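NEQ263 (PDB 5BN3) forms, together with NeqA, the core complex of an archaeal ATP synthase and probably binds ATP. Local coordinates at residues 11-16 with 37-42; 18-23 with 54-59; 108-113 with 330-335; 119-124 with 338-343. One frame throughout, in Å; residues are numbered along the deposited sequence.

Contact 1 of 4, residues 11-16 with 37-42; sequences VELENP and NKALAL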
# COMPACT_ATOMS: atom_id res chain seq x y z
N VAL B 11 -28.51 22.94 -8.87
CA VAL B 11 -29.71 23.64 -9.31
C VAL B 11 -30.99 23.17 -8.61
O VAL B 11 -31.10 22.01 -8.20
CB VAL B 11 -29.83 23.55 -10.85
CG1 VAL B 11 -31.13 22.90 -11.27
CG2 VAL B 11 -29.67 24.94 -11.45
N GLU B 12 -31.94 24.08 -8.46
CA GLU B 12 -33.21 23.78 -7.80
C GLU B 12 -34.27 23.41 -8.83
O GLU B 12 -34.57 24.20 -9.73
CB GLU B 12 -33.68 24.98 -6.97
CG GLU B 12 -32.57 25.71 -6.21
CD GLU B 12 -31.81 26.71 -7.06
OE1 GLU B 12 -32.06 26.78 -8.29
OE2 GLU B 12 -30.95 27.43 -6.51
N LEU B 13 -34.82 22.21 -8.71
CA LEU B 13 -35.83 21.72 -9.64
C LEU B 13 -37.01 21.09 -8.91
O LEU B 13 -36.82 20.36 -7.94
CB LEU B 13 -35.23 20.68 -10.59
CG LEU B 13 -34.16 21.09 -11.60
CD1 LEU B 13 -33.70 19.90 -12.42
CD2 LEU B 13 -34.67 22.18 -12.51
N GLU B 14 -38.22 21.37 -9.37
CA GLU B 14 -39.39 20.67 -8.86
C GLU B 14 -39.42 19.26 -9.43
O GLU B 14 -39.48 19.08 -10.64
CB GLU B 14 -40.66 21.42 -9.24
N ASN B 15 -39.36 18.27 -8.54
CA ASN B 15 -39.35 16.86 -8.92
C ASN B 15 -38.31 16.48 -9.98
O ASN B 15 -38.67 16.17 -11.12
CB ASN B 15 -40.75 16.40 -9.34
CG ASN B 15 -41.77 16.51 -8.22
OD1 ASN B 15 -41.41 16.64 -7.05
ND2 ASN B 15 -43.04 16.44 -8.57
N PRO B 16 -37.02 16.50 -9.61
CA PRO B 16 -35.93 16.18 -10.54
C PRO B 16 -36.00 14.74 -11.04
O PRO B 16 -36.40 13.85 -10.29
CB PRO B 16 -34.68 16.36 -9.68
CG PRO B 16 -35.10 17.23 -8.54
CD PRO B 16 -36.52 16.85 -8.27
N ASN B 37 -35.84 18.46 -3.98
CA ASN B 37 -35.86 19.43 -5.07
C ASN B 37 -34.47 19.95 -5.44
O ASN B 37 -34.35 20.98 -6.12
CB ASN B 37 -36.80 20.59 -4.76
CG ASN B 37 -36.39 21.36 -3.52
OD1 ASN B 37 -36.07 20.76 -2.49
ND2 ASN B 37 -36.40 22.68 -3.60
N LYS B 38 -33.44 19.25 -4.99
CA LYS B 38 -32.07 19.62 -5.32
C LYS B 38 -31.52 18.71 -6.42
O LYS B 38 -31.69 17.49 -6.37
CB LYS B 38 -31.17 19.52 -4.08
CG LYS B 38 -31.66 20.32 -2.88
CD LYS B 38 -31.77 21.80 -3.19
CE LYS B 38 -32.10 22.60 -1.93
NZ LYS B 38 -33.31 22.09 -1.24
N ALA B 39 -30.86 19.30 -7.41
CA ALA B 39 -30.26 18.53 -8.49
C ALA B 39 -28.83 18.96 -8.76
O ALA B 39 -28.48 20.13 -8.62
CB ALA B 39 -31.09 18.65 -9.76
N LEU B 40 -28.00 18.00 -9.15
CA LEU B 40 -26.66 18.30 -9.65
C LEU B 40 -26.65 17.96 -11.13
O LEU B 40 -27.19 16.92 -11.54
CB LEU B 40 -25.60 17.48 -8.92
CG LEU B 40 -25.43 17.68 -7.41
CD1 LEU B 40 -24.23 16.91 -6.87
CD2 LEU B 40 -25.31 19.16 -7.07
N ALA B 41 -26.06 18.82 -11.95
CA ALA B 41 -26.03 18.58 -13.39
C ALA B 41 -24.64 18.77 -13.99
O ALA B 41 -23.85 19.57 -13.50
CB ALA B 41 -27.05 19.44 -14.11
N LEU B 42 -24.36 18.04 -15.06
CA LEU B 42 -23.09 18.15 -15.77
C LEU B 42 -23.27 18.83 -17.11
O LEU B 42 -24.04 18.36 -17.96
CB LEU B 42 -22.46 16.77 -15.98
CG LEU B 42 -21.79 16.13 -14.77
CD1 LEU B 42 -21.13 14.82 -15.15
CD2 LEU B 42 -20.76 17.08 -14.20
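Val-11 and Ala-39 face each other as a hydrogen-bonded antiparallel pair, and both peptide groups are used. Val-11 N donates to Ala-39 O over 2.8 Å, and Ala-39 N donates back to Val-11 O, also 2.8 Å. Two residues further, Leu-13 N reaches Asn-37 O at 2.9 Å, just past the end of strand 8-12. Asn-37 O is shared, because Glu-12 CA lies 3.5 Å from it in a CA-H...O contact. Asn-37 CB in turn lies 3.2 Å from Leu-13 O, while its OD1 accepts a weak 3.3 Å bond from Lys-38 NZ, which a chi4 of -54° turns back toward it. Lys-38 leaves the sheet on the same face as Glu-12.

On the other face the contact is apolar. Ala-39 CB receives Leu-13 CD1 at 3.9 Å and Pro-16 CB at 4.3 Å, so the loop after the strand curls back over the alanine. Val-31 and Ile-54 add to this face around Ala-39, Val-11 and Leu-13, while Pro-16 also packs on Val-56 of the alpha chain. Strands 8-12 and 38-43 are thus neighbours in a six-stranded antiparallel sheet, consistent with the N-terminal beta-barrel domain of rotary ATPase alpha/beta-type subunits.

Contact 2 of 4, residues 18-23 with 54-59; sequences LGEVID and INRQGN
Ile-22 and Arg-56 form a non-hydrogen-bonded pair between strands 20-23 and 55-57, an antiparallel edge of the N-terminal beta domain; Asp-23 and Asn-55, next along, are hydrogen-bonded in both directions. Arg-56 can be followed outward. Its CB passes 3.2 Å from Glu-20 OE1, and its CG packs on Ile-22 CG2 at 4.1 Å. The chain bends about its CG-CD bond (chi3 67°), which brings NE to Glu-20 OE1, a short 2.6 Å salt-bridge bond. NH2 meets the second oxygen, Glu-20 OE2, at 2.9 Å. The grip is therefore side-on, one nitrogen to each oxygen on its syn side, although the carboxylate and guanidinium planes are turned 53° apart. NH2 also bonds Asn-15 O, and NH1 meets Glu-14 O, a pair modelled too close for its geometry to be trusted; Met-17 N gives Glu-20 OE2 another donor. A leucine in place of Arg-56 would probably leave the buried Glu-20 carboxylate without its countercharge and Asn-15 O without this donor.

Ile-54 CG2 rests on Ile-22 CB at 3.8 Å, beside the same pair. On the face of Asp-23, Gln-57 reaches across Val-21, its CD 3.8 Å from Val-21 CG1. It ends with NE2 bonded to Asp-23 OD2 at 3.0 Å, the oxygen lying in the amide plane while the nitrogen stands 25° out of the carboxylate plane.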
# COMPACT_ATOMS: atom_id res chain seq x y z
N LEU B 18 -33.76 11.60 -12.59
CA LEU B 18 -32.40 11.08 -12.74
C LEU B 18 -32.07 10.89 -14.22
O LEU B 18 -32.77 10.16 -14.92
CB LEU B 18 -32.25 9.75 -12.00
CG LEU B 18 -30.97 9.45 -11.22
CD1 LEU B 18 -30.55 8.00 -11.43
CD2 LEU B 18 -29.84 10.41 -11.58
N GLY B 19 -31.01 11.54 -14.69
CA GLY B 19 -30.60 11.42 -16.08
C GLY B 19 -31.24 12.43 -17.02
O GLY B 19 -31.00 12.40 -18.22
N GLU B 20 -32.05 13.32 -16.46
CA GLU B 20 -32.83 14.28 -17.24
C GLU B 20 -31.96 15.29 -17.99
O GLU B 20 -30.99 15.82 -17.44
CB GLU B 20 -33.79 15.02 -16.30
CG GLU B 20 -34.65 16.10 -16.93
CD GLU B 20 -35.53 16.80 -15.90
OE1 GLU B 20 -36.54 17.41 -16.30
OE2 GLU B 20 -35.21 16.74 -14.69
N VAL B 21 -32.30 15.54 -19.25
CA VAL B 21 -31.62 16.55 -20.06
C VAL B 21 -32.26 17.91 -19.85
O VAL B 21 -33.48 18.05 -19.99
CB VAL B 21 -31.68 16.21 -21.55
CG1 VAL B 21 -30.92 17.25 -22.36
CG2 VAL B 21 -31.12 14.83 -21.80
N ILE B 22 -31.45 18.91 -19.51
CA ILE B 22 -31.96 20.26 -19.32
C ILE B 22 -31.29 21.26 -20.26
O ILE B 22 -30.06 21.23 -20.43
CB ILE B 22 -31.85 20.73 -17.85
CG1 ILE B 22 -30.40 20.70 -17.37
CG2 ILE B 22 -32.72 19.86 -16.95
CD1 ILE B 22 -30.24 21.02 -15.90
N ASP B 23 -32.09 22.11 -20.88
CA ASP B 23 -31.57 23.13 -21.79
C ASP B 23 -31.23 24.41 -21.04
O ASP B 23 -32.04 24.92 -20.26
CB ASP B 23 -32.58 23.45 -22.89
CG ASP B 23 -32.50 22.48 -24.06
OD1 ASP B 23 -31.59 22.65 -24.91
OD2 ASP B 23 -33.35 21.57 -24.15
N ILE B 54 -34.10 27.68 -16.67
CA ILE B 54 -33.87 26.32 -17.15
C ILE B 54 -35.08 25.75 -17.89
O ILE B 54 -36.22 25.87 -17.42
CB ILE B 54 -33.54 25.37 -15.98
CG1 ILE B 54 -32.40 25.95 -15.15
CG2 ILE B 54 -33.16 23.99 -16.49
CD1 ILE B 54 -32.16 25.17 -13.90
N ASN B 55 -34.83 25.13 -19.04
CA ASN B 55 -35.87 24.41 -19.75
C ASN B 55 -35.65 22.90 -19.66
O ASN B 55 -34.62 22.39 -20.12
CB ASN B 55 -35.93 24.86 -21.22
CG ASN B 55 -37.04 24.17 -21.99
OD1 ASN B 55 -36.78 23.40 -22.92
ND2 ASN B 55 -38.28 24.44 -21.61
N ARG B 56 -36.60 22.20 -19.07
CA ARG B 56 -36.49 20.75 -18.89
C ARG B 56 -37.12 20.00 -20.05
O ARG B 56 -38.28 20.23 -20.39
CB ARG B 56 -37.14 20.33 -17.57
CG ARG B 56 -36.61 21.06 -16.34
CD ARG B 56 -37.41 20.74 -15.08
NE ARG B 56 -37.26 19.35 -14.66
CZ ARG B 56 -37.79 18.83 -13.56
NH1 ARG B 56 -38.52 19.59 -12.75
NH2 ARG B 56 -37.60 17.55 -13.26
N GLN B 57 -36.34 19.11 -20.67
CA GLN B 57 -36.84 18.32 -21.79
C GLN B 57 -37.81 17.24 -21.34
O GLN B 57 -38.65 16.78 -22.11
CB GLN B 57 -35.67 17.68 -22.56
CG GLN B 57 -34.82 18.66 -23.34
CD GLN B 57 -33.99 17.99 -24.42
OE1 GLN B 57 -34.06 16.77 -24.59
NE2 GLN B 57 -33.22 18.78 -25.15
N GLY B 58 -37.70 16.84 -20.08
CA GLY B 58 -38.59 15.84 -19.52
C GLY B 58 -38.21 14.42 -19.91
O GLY B 58 -39.01 13.50 -19.77
N ASN B 59 -36.99 14.25 -20.41
CA ASN B 59 -36.50 12.93 -20.80
C ASN B 59 -34.99 12.80 -20.64
O ASN B 59 -34.28 13.80 -20.57
CB ASN B 59 -36.91 12.62 -22.25
CG ASN B 59 -36.45 13.68 -23.24
OD1 ASN B 59 -37.18 14.63 -23.52
ND2 ASN B 59 -35.25 13.52 -23.77

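Contact 3 of 4, residues 108-113 with 330-335; sequences NEILYT and NGMSKK. With DIO (1,4-diethylene dioxide), chain N.
Asn-108, Ile-110 and Gly-331 carry this surface contact, which has no direct hydrogen bond between its segments. Gly-331 comes closest through its backbone: its CA lies 3.3 Å from Asn-108 O in a CA-H...O contact. A beta carbon at this glycine would point at the partner segment and run into Ile-110 CG1, so the close approach depends on glycine having no side chain. Asn-108 also packs against Asn-330, whose CB lies 4.1 Å from Asn-108 CA.

Ile-110 covers the glycine carbonyl with one branch, CG1 being anti to the carbonyl carbon (chi1 -68°) and CD1 ending 3.4 Å from Gly-331 O. CD1 also touches Met-332 CG at 4.1 Å. The other branch, CG2, sits 3.5 Å above the ring of Tyr-112, over its centre. An alanine at Ile-110 would probably uncover both Gly-331 O and this face of the tyrosine ring, opening a gap beside Met-332. A water accepts from Ile-110 N at 3.0 Å and donates to Gly-331 O at 2.8 Å. A dioxane, probably from the crystallisation liquor, bridges Tyr-112 OH and the backbone and hydroxyl of Ser-333 by weak bonds.

The side chain of Asn-330 lies about 8 Å from that of Arg-326, seen to bind ADP in a structure of this protein, though none is bound to this chain here. The contact sets the short, weakly bonded strand 110-111, paired with strand 124-125, against the turn leading into the first helix of the C-terminal domain, 334-356, which Ser-333 N-caps through OG to His-336 N.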
# COMPACT_ATOMS: atom_id res chain seq x y z
N ASN B 108 -19.32 -18.43 -33.64
CA ASN B 108 -18.71 -19.68 -34.09
C ASN B 108 -18.03 -19.53 -35.45
O ASN B 108 -17.55 -20.51 -36.02
CB ASN B 108 -19.77 -20.78 -34.19
CG ASN B 108 -20.80 -20.50 -35.27
OD1 ASN B 108 -21.20 -19.36 -35.49
ND2 ASN B 108 -21.22 -21.55 -35.97
N GLU B 109 -18.01 -18.31 -35.97
CA GLU B 109 -17.45 -18.04 -37.29
C GLU B 109 -16.22 -17.14 -37.20
O GLU B 109 -16.31 -15.98 -36.80
CB GLU B 109 -18.52 -17.40 -38.19
CG GLU B 109 -18.06 -17.09 -39.60
CD GLU B 109 -19.14 -16.42 -40.43
OE1 GLU B 109 -20.33 -16.48 -40.04
OE2 GLU B 109 -18.80 -15.83 -41.47
N ILE B 110 -15.07 -17.68 -37.58
CA ILE B 110 -13.81 -16.93 -37.54
C ILE B 110 -13.78 -15.78 -38.55
O ILE B 110 -14.08 -15.97 -39.73
CB ILE B 110 -12.60 -17.86 -37.80
CG1 ILE B 110 -12.41 -18.83 -36.63
CG2 ILE B 110 -11.33 -17.05 -38.01
CD1 ILE B 110 -11.22 -19.76 -36.80
N LEU B 111 -13.43 -14.59 -38.06
CA LEU B 111 -13.11 -13.46 -38.93
C LEU B 111 -11.60 -13.42 -39.12
O LEU B 111 -10.86 -13.06 -38.20
CB LEU B 111 -13.58 -12.14 -38.31
CG LEU B 111 -15.08 -11.88 -38.18
CD1 LEU B 111 -15.34 -10.65 -37.32
CD2 LEU B 111 -15.70 -11.69 -39.55
N TYR B 112 -11.13 -13.79 -40.30
CA TYR B 112 -9.69 -13.83 -40.54
C TYR B 112 -9.07 -12.44 -40.69
O TYR B 112 -9.50 -11.63 -41.52
CB TYR B 112 -9.35 -14.73 -41.73
CG TYR B 112 -9.43 -16.19 -41.36
CD1 TYR B 112 -8.39 -16.80 -40.67
CD2 TYR B 112 -10.55 -16.95 -41.67
CE1 TYR B 112 -8.46 -18.12 -40.31
CE2 TYR B 112 -10.62 -18.27 -41.31
CZ TYR B 112 -9.57 -18.85 -40.64
OH TYR B 112 -9.62 -20.17 -40.27
N THR B 113 -8.05 -12.18 -39.88
CA THR B 113 -7.40 -10.88 -39.84
C THR B 113 -6.23 -10.83 -40.80
O THR B 113 -5.81 -9.75 -41.22
CB THR B 113 -6.88 -10.56 -38.42
OG1 THR B 113 -5.83 -11.47 -38.07
CG2 THR B 113 -8.01 -10.67 -37.41
N ASN B 330 -14.61 -22.56 -30.78
CA ASN B 330 -15.90 -22.69 -31.46
C ASN B 330 -15.80 -22.61 -32.99
O ASN B 330 -16.64 -23.15 -33.70
CB ASN B 330 -16.88 -21.61 -30.98
CG ASN B 330 -17.30 -21.80 -29.54
OD1 ASN B 330 -17.08 -22.85 -28.95
ND2 ASN B 330 -17.92 -20.77 -28.97
N GLY B 331 -14.77 -21.94 -33.49
CA GLY B 331 -14.65 -21.71 -34.92
C GLY B 331 -13.54 -22.48 -35.61
O GLY B 331 -13.41 -22.40 -36.84
N MET B 332 -12.76 -23.23 -34.85
CA MET B 332 -11.58 -23.91 -35.40
C MET B 332 -11.86 -25.33 -35.86
O MET B 332 -12.56 -26.10 -35.19
CB MET B 332 -10.45 -23.91 -34.38
CG MET B 332 -10.02 -22.52 -33.95
SD MET B 332 -9.05 -22.50 -32.43
CE MET B 332 -7.60 -23.39 -32.96
N SER B 333 -11.30 -25.69 -37.02
CA SER B 333 -11.34 -27.06 -37.51
C SER B 333 -10.44 -27.91 -36.63
O SER B 333 -9.71 -27.37 -35.79
CB SER B 333 -10.84 -27.11 -38.96
OG SER B 333 -9.45 -26.84 -39.03
N LYS B 334 -10.49 -29.22 -36.79
CA LYS B 334 -9.61 -30.10 -36.02
C LYS B 334 -8.15 -29.85 -36.39
O LYS B 334 -7.28 -29.91 -35.53
CB LYS B 334 -9.98 -31.57 -36.23
CG LYS B 334 -11.24 -31.99 -35.50
CD LYS B 334 -11.12 -31.73 -34.01
CE LYS B 334 -12.41 -31.15 -33.44
NZ LYS B 334 -13.58 -32.04 -33.67
N LYS B 335 -7.90 -29.56 -37.66
CA LYS B 335 -6.56 -29.22 -38.12
C LYS B 335 -6.08 -27.91 -37.50
O LYS B 335 -4.93 -27.81 -37.06
CB LYS B 335 -6.53 -29.11 -39.64
CG LYS B 335 -5.15 -28.77 -40.21
CD LYS B 335 -5.21 -28.52 -41.71
CE LYS B 335 -3.81 -28.43 -42.31
NZ LYS B 335 -3.83 -28.12 -43.77
C1 DIO N . -9.59 -23.93 -40.35
C2 DIO N . -11.33 -23.33 -39.07
C1' DIO N . -10.05 -22.98 -41.41
C2' DIO N . -11.78 -22.38 -40.13
O1 DIO N . -9.95 -23.43 -39.11
O1' DIO N . -11.42 -22.86 -41.37
O HOH W 1 -14.70 -20.55 -38.54

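Contact 4 of 4, residues 119-124 with 338-343; sequences DVAHPL and KYADIL
Ala-121 and Ala-340 bring their CA atoms to 4.5 Å where the loop following helix 116-119 runs up against helix 334-356, with no hydrogen bond between the two segments. Small side chains permit this closeness. Ala-340 CB presses on the loop backbone, 3.5 Å from Val-120 O and 3.9 Å from Ala-121 CA.

Val-120 supplies the reach from the loop side. Its CG1, anti to the backbone N at chi1 178°, extends to the helix and lies 4.0 Å from Ala-340 CA. The same methyl meets Leu-343 CD2, also at 4.0 Å, the two side chains crossing at a slant. Leu-343, one turn beyond Ala-340, spans both loop residues with that single methyl, since CD2 also touches Ala-121 CB at 4.1 Å. Tyr-339 contributes chiefly its CB, 4.4 Å from Val-120 CG1; its ring turns away to stack on Phe-398, and its hydroxyl is bonded to Asp-402. Ala-121 CB also lies 3.8 Å above the ring of His-122, over its centre. That imidazole is held by Leu-320 O through NE2 and by a glycerol, probably from the crystallisation liquor, through ND1, and it packs on Arg-412 of the alpha chain.

This apolar seam joins the nucleotide-binding domain to the C-terminal helical domain. Val-120 also touches Phe-383 of helix 367-384 and Ile-394, Ser-397 and Ile-401 of helix 394-408, while Leu-343 rests on Val-379 and Phe-383.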
# COMPACT_ATOMS: atom_id res chain seq x y z
N ASP B 119 -4.58 -15.16 -35.95
CA ASP B 119 -5.42 -16.16 -36.62
C ASP B 119 -5.24 -17.62 -36.19
O ASP B 119 -6.22 -18.36 -36.09
CB ASP B 119 -5.25 -16.05 -38.14
CG ASP B 119 -5.87 -14.78 -38.71
OD1 ASP B 119 -6.68 -14.14 -38.01
OD2 ASP B 119 -5.55 -14.44 -39.87
N VAL B 120 -4.00 -18.04 -35.95
CA VAL B 120 -3.74 -19.43 -35.60
C VAL B 120 -4.22 -19.79 -34.19
O VAL B 120 -5.10 -20.63 -34.02
CB VAL B 120 -2.24 -19.78 -35.74
CG1 VAL B 120 -2.00 -21.22 -35.32
CG2 VAL B 120 -1.79 -19.57 -37.17
N ALA B 121 -3.64 -19.14 -33.18
CA ALA B 121 -3.91 -19.52 -31.80
C ALA B 121 -5.04 -18.73 -31.14
O ALA B 121 -5.70 -19.23 -30.23
CB ALA B 121 -2.65 -19.43 -30.98
N HIS B 122 -5.25 -17.49 -31.57
CA HIS B 122 -6.24 -16.63 -30.91
C HIS B 122 -7.21 -15.94 -31.87
O HIS B 122 -7.36 -14.72 -31.82
CB HIS B 122 -5.53 -15.57 -30.07
CG HIS B 122 -4.39 -16.10 -29.26
ND1 HIS B 122 -4.56 -16.99 -28.22
CD2 HIS B 122 -3.05 -15.85 -29.32
CE1 HIS B 122 -3.39 -17.27 -27.69
NE2 HIS B 122 -2.46 -16.59 -28.34
N PRO B 123 -7.89 -16.72 -32.74
CA PRO B 123 -8.69 -16.06 -33.78
C PRO B 123 -9.89 -15.30 -33.23
O PRO B 123 -10.49 -15.70 -32.22
CB PRO B 123 -9.17 -17.23 -34.65
CG PRO B 123 -9.16 -18.41 -33.74
CD PRO B 123 -8.00 -18.19 -32.81
N LEU B 124 -10.22 -14.20 -33.90
CA LEU B 124 -11.40 -13.40 -33.59
C LEU B 124 -12.62 -14.00 -34.29
O LEU B 124 -12.56 -14.35 -35.47
CB LEU B 124 -11.18 -11.96 -34.08
CG LEU B 124 -12.38 -11.03 -34.26
CD1 LEU B 124 -13.01 -10.68 -32.93
CD2 LEU B 124 -11.97 -9.76 -34.99
N LYS B 338 -5.16 -28.37 -33.93
CA LYS B 338 -3.88 -29.06 -33.82
C LYS B 338 -2.71 -28.10 -33.95
O LYS B 338 -1.75 -28.16 -33.18
CB LYS B 338 -3.78 -30.16 -34.88
CG LYS B 338 -2.49 -30.95 -34.84
CD LYS B 338 -2.33 -31.83 -36.07
CE LYS B 338 -0.93 -32.41 -36.14
NZ LYS B 338 -0.60 -33.23 -34.93
N TYR B 339 -2.79 -27.19 -34.92
CA TYR B 339 -1.73 -26.21 -35.14
C TYR B 339 -1.62 -25.22 -33.98
O TYR B 339 -0.52 -24.85 -33.58
CB TYR B 339 -1.94 -25.47 -36.46
CG TYR B 339 -1.32 -26.16 -37.65
CD1 TYR B 339 0.03 -25.99 -37.95
CD2 TYR B 339 -2.07 -26.98 -38.48
CE1 TYR B 339 0.60 -26.61 -39.04
CE2 TYR B 339 -1.51 -27.61 -39.57
CZ TYR B 339 -0.17 -27.42 -39.84
OH TYR B 339 0.40 -28.05 -40.93
N ALA B 340 -2.76 -24.77 -33.47
CA ALA B 340 -2.77 -23.83 -32.35
C ALA B 340 -2.14 -24.45 -31.11
O ALA B 340 -1.34 -23.81 -30.43
CB ALA B 340 -4.19 -23.39 -32.05
N ASP B 341 -2.51 -25.69 -30.83
CA ASP B 341 -1.97 -26.40 -29.67
C ASP B 341 -0.46 -26.59 -29.78
O ASP B 341 0.27 -26.36 -28.82
CB ASP B 341 -2.67 -27.75 -29.51
CG ASP B 341 -2.68 -28.24 -28.07
OD1 ASP B 341 -2.99 -27.44 -27.17
OD2 ASP B 341 -2.36 -29.43 -27.84
N ILE B 342 0.01 -27.00 -30.95
CA ILE B 342 1.44 -27.23 -31.17
C ILE B 342 2.23 -25.92 -31.06
O ILE B 342 3.34 -25.90 -30.54
CB ILE B 342 1.70 -27.95 -32.53
CG1 ILE B 342 2.50 -29.23 -32.34
CG2 ILE B 342 2.39 -27.03 -33.53
CD1 ILE B 342 3.98 -29.00 -32.09
N LEU B 343 1.64 -24.82 -31.53
CA LEU B 343 2.31 -23.53 -31.49
C LEU B 343 2.44 -23.04 -30.06
O LEU B 343 3.52 -22.66 -29.61
CB LEU B 343 1.55 -22.51 -32.33
CG LEU B 343 1.96 -21.04 -32.15
CD1 LEU B 343 3.36 -20.80 -32.71
CD2 LEU B 343 0.95 -20.11 -32.79

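The four contacts form two pairs on opposite sides of the chain's centre. Contacts 1 and 2, their centres 10 Å apart, belong to one antiparallel sheet and touch where Val-11 packs on Ile-54; both are partly buried and rely on backbone hydrogen bonds, contact 2 adding a salt bridge. Contacts 3 and 4, with centres 9 Å apart, share helix 334-356 and meet where Met-332 packs on Ala-340 and Leu-111 N bonds Leu-124 O. Neither has a direct hydrogen bond between its segments: contact 3, at the surface, uses water and a glycine, whereas contact 4 is buried and mainly apolar, methyls packing on side chains and loop backbone. Contacts 1 and 3 are about 34 Å apart at their nearest atoms.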